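Local coordinates for protein cysteine synthase (Fusobacterium nucleatum subsp. nucleatum, PDB 5Z5C) that produces hydrogen sulfide from cysteine with the help of pyridoxal 5'-phosphate and, as in related enzymes, may also synthesise cysteine, at residues Lys50-Phe55 with Tyr163-Glu168. Sequence-based numbering, arbitrary orientation.
Sequences KDRMAF and YGIGLE. With PLP (pyridoxal-5'-phosphate), chain G.
Arg52, in the first turn of helix 50-57, faces the start of helix 165-172, and the CA atoms of Arg52 and Gly164, the N-cap residue, lie 7.3 Å apart. One arginine spans this gap and carries the whole contact from its side. Its chain runs extended from CG to NE (chi2 174°, chi3 176°), which carries the guanidinium across to the other helix. There NH1 and NH2 grip Glu168 end-on, one nitrogen to each carboxylate oxygen: Arg52 NH2 to Glu168 OE1 at 2.9 Å and NH1 to OE2 at 3.0 Å. The salt bridge is not coplanar. Both oxygens lie close to the guanidinium plane, but the carboxylate is turned 52° against it and is met from above its own plane. Ile165 crosses the arginine at about a right angle and sets its CB over the centre of one guanidinium face, 3.6 Å from Arg52 CZ. The contact thus illustrates how a long side chain can bridge two helices through an ion pair while an aliphatic residue backs its charged group. Glu41 pairs with Arg52 NE, a second acidic partner that should further fix the guanidinium's rotation. Two residues earlier, Lys50 NZ is covalently joined to C4A of pyridoxal 5'-phosphate as the internal aldimine, so the salt bridge sits on the helix whose first residue holds the cofactor. Around that helix, Lys50, Asp51 and Ala54 touch helix 80-91, whereas Met53 packs on helix 155-163, which leads through Gly164 into helix 165-172.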
loop_
_atom_site.group_PDB
_atom_site.type_symbol
_atom_site.label_atom_id
_atom_site.label_comp_id
_atom_site.label_asym_id
_atom_site.label_seq_id
_atom_site.Cartn_x
_atom_site.Cartn_y
_atom_site.Cartn_z
ATOM N N LYS B 50 -7.339 1.110 -8.991
ATOM C CA LYS B 50 -7.863 2.371 -9.517
ATOM C C LYS B 50 -6.779 3.391 -9.877
ATOM O O LYS B 50 -7.006 4.255 -10.756
ATOM C CB LYS B 50 -8.867 3.017 -8.574
ATOM C CG LYS B 50 -10.046 2.125 -8.190
ATOM C CD LYS B 50 -10.897 1.741 -9.377
ATOM C CE LYS B 50 -11.747 0.563 -9.004
ATOM N NZ LYS B 50 -12.851 0.947 -8.086
ATOM N N ASP B 51 -5.600 3.252 -9.268
ATOM C CA ASP B 51 -4.452 4.079 -9.648
ATOM C C ASP B 51 -4.058 3.908 -11.127
ATOM O O ASP B 51 -3.697 4.887 -11.755
ATOM C CB ASP B 51 -3.218 3.769 -8.795
ATOM C CG ASP B 51 -3.403 4.130 -7.330
ATOM O OD1 ASP B 51 -3.822 5.271 -7.044
ATOM O OD2 ASP B 51 -3.111 3.273 -6.472
ATOM N N ARG B 52 -4.113 2.680 -11.652
ATOM C CA ARG B 52 -3.784 2.413 -13.048
ATOM C C ARG B 52 -4.758 3.182 -13.965
ATOM O O ARG B 52 -4.365 3.783 -14.944
ATOM C CB ARG B 52 -3.947 0.947 -13.386
ATOM C CG ARG B 52 -2.964 0.018 -12.692
ATOM C CD ARG B 52 -3.333 -1.399 -13.012
ATOM N NE ARG B 52 -2.415 -2.376 -12.486
ATOM C CZ ARG B 52 -1.458 -2.956 -13.187
ATOM N NH1 ARG B 52 -1.156 -2.508 -14.403
ATOM N NH2 ARG B 52 -0.757 -3.931 -12.651
ATOM N N MET B 53 -6.023 3.154 -13.564
ATOM C CA MET B 53 -7.127 3.713 -14.290
ATOM C C MET B 53 -7.108 5.240 -14.248
ATOM O O MET B 53 -7.298 5.862 -15.274
ATOM C CB MET B 53 -8.428 3.191 -13.694
ATOM C CG MET B 53 -9.650 3.534 -14.512
ATOM S SD MET B 53 -10.467 5.069 -14.059
ATOM C CE MET B 53 -11.452 4.509 -12.671
ATOM N N ALA B 54 -6.927 5.822 -13.068
ATOM C CA ALA B 54 -6.809 7.271 -12.934
ATOM C C ALA B 54 -5.626 7.869 -13.719
ATOM O O ALA B 54 -5.768 8.924 -14.374
ATOM C CB ALA B 54 -6.743 7.698 -11.469
ATOM N N PHE B 55 -4.488 7.188 -13.677
ATOM C CA PHE B 55 -3.334 7.629 -14.416
ATOM C C PHE B 55 -3.528 7.541 -15.928
ATOM O O PHE B 55 -3.192 8.498 -16.635
ATOM C CB PHE B 55 -2.115 6.842 -14.091
ATOM C CG PHE B 55 -0.952 7.242 -14.915
ATOM C CD1 PHE B 55 -0.380 8.486 -14.749
ATOM C CD2 PHE B 55 -0.461 6.400 -15.909
ATOM C CE1 PHE B 55 0.698 8.862 -15.520
ATOM C CE2 PHE B 55 0.606 6.787 -16.696
ATOM C CZ PHE B 55 1.194 7.999 -16.487
ATOM N N TYR B 163 -4.797 -1.895 -21.851
ATOM C CA TYR B 163 -3.376 -1.551 -22.163
ATOM C C TYR B 163 -2.404 -1.850 -21.030
ATOM O O TYR B 163 -1.249 -2.192 -21.261
ATOM C CB TYR B 163 -3.275 -0.069 -22.667
ATOM C CG TYR B 163 -3.859 0.144 -24.040
ATOM C CD1 TYR B 163 -3.261 -0.416 -25.162
ATOM C CD2 TYR B 163 -5.017 0.897 -24.219
ATOM C CE1 TYR B 163 -3.802 -0.226 -26.444
ATOM C CE2 TYR B 163 -5.566 1.092 -25.497
ATOM C CZ TYR B 163 -4.948 0.525 -26.591
ATOM O OH TYR B 163 -5.467 0.698 -27.850
ATOM N N GLY B 164 -2.898 -1.779 -19.794
ATOM C CA GLY B 164 -2.083 -2.014 -18.585
ATOM C C GLY B 164 -2.177 -3.424 -18.031
ATOM O O GLY B 164 -1.483 -4.326 -18.521
ATOM N N ILE B 165 -2.993 -3.583 -16.989
ATOM C CA ILE B 165 -3.052 -4.837 -16.192
ATOM C C ILE B 165 -3.406 -6.053 -17.065
ATOM O O ILE B 165 -2.836 -7.143 -16.894
ATOM C CB ILE B 165 -3.996 -4.712 -14.956
ATOM C CG1 ILE B 165 -3.908 -5.955 -14.021
ATOM C CG2 ILE B 165 -5.446 -4.499 -15.362
ATOM C CD1 ILE B 165 -4.787 -5.838 -12.786
ATOM N N GLY B 166 -4.324 -5.870 -18.013
ATOM C CA GLY B 166 -4.656 -6.956 -18.951
ATOM C C GLY B 166 -3.443 -7.494 -19.700
ATOM O O GLY B 166 -3.258 -8.701 -19.832
ATOM N N LEU B 167 -2.622 -6.590 -20.207
ATOM C CA LEU B 167 -1.450 -7.001 -20.975
ATOM C C LEU B 167 -0.410 -7.675 -20.085
ATOM O O LEU B 167 0.205 -8.673 -20.494
ATOM C CB LEU B 167 -0.858 -5.803 -21.698
ATOM C CG LEU B 167 0.364 -6.022 -22.574
ATOM C CD1 LEU B 167 0.132 -7.106 -23.616
ATOM C CD2 LEU B 167 0.773 -4.711 -23.214
ATOM N N GLU B 168 -0.245 -7.158 -18.862
ATOM C CA GLU B 168 0.600 -7.789 -17.871
ATOM C C GLU B 168 0.167 -9.235 -17.639
ATOM O O GLU B 168 1.028 -10.129 -17.572
ATOM C CB GLU B 168 0.558 -7.039 -16.534
ATOM C CG GLU B 168 1.309 -5.707 -16.554
ATOM C CD GLU B 168 1.248 -4.970 -15.230
ATOM O OE1 GLU B 168 1.109 -5.631 -14.177
ATOM O OE2 GLU B 168 1.405 -3.731 -15.238
HETATM N N1 PLP G . -12.881 -3.737 -5.754
HETATM C C2 PLP G . -12.482 -2.562 -5.218
HETATM C C2A PLP G . -11.835 -2.482 -3.863
HETATM C C3 PLP G . -12.681 -1.320 -5.985
HETATM O O3 PLP G . -12.304 -0.126 -5.483
HETATM C C4 PLP G . -13.326 -1.398 -7.310
HETATM C C4A PLP G . -13.552 -0.170 -8.105
HETATM C C5 PLP G . -13.716 -2.738 -7.791
HETATM C C6 PLP G . -13.472 -3.837 -6.970
HETATM C C5A PLP G . -14.382 -2.872 -9.146
HETATM O O4P PLP G . -13.532 -2.483 -10.236
HETATM P P PLP G . -14.101 -1.761 -11.562
HETATM O O1P PLP G . -14.545 -0.400 -11.105
HETATM O O2P PLP G . -12.942 -1.789 -12.526
HETATM O O3P PLP G . -15.220 -2.683 -12.003
#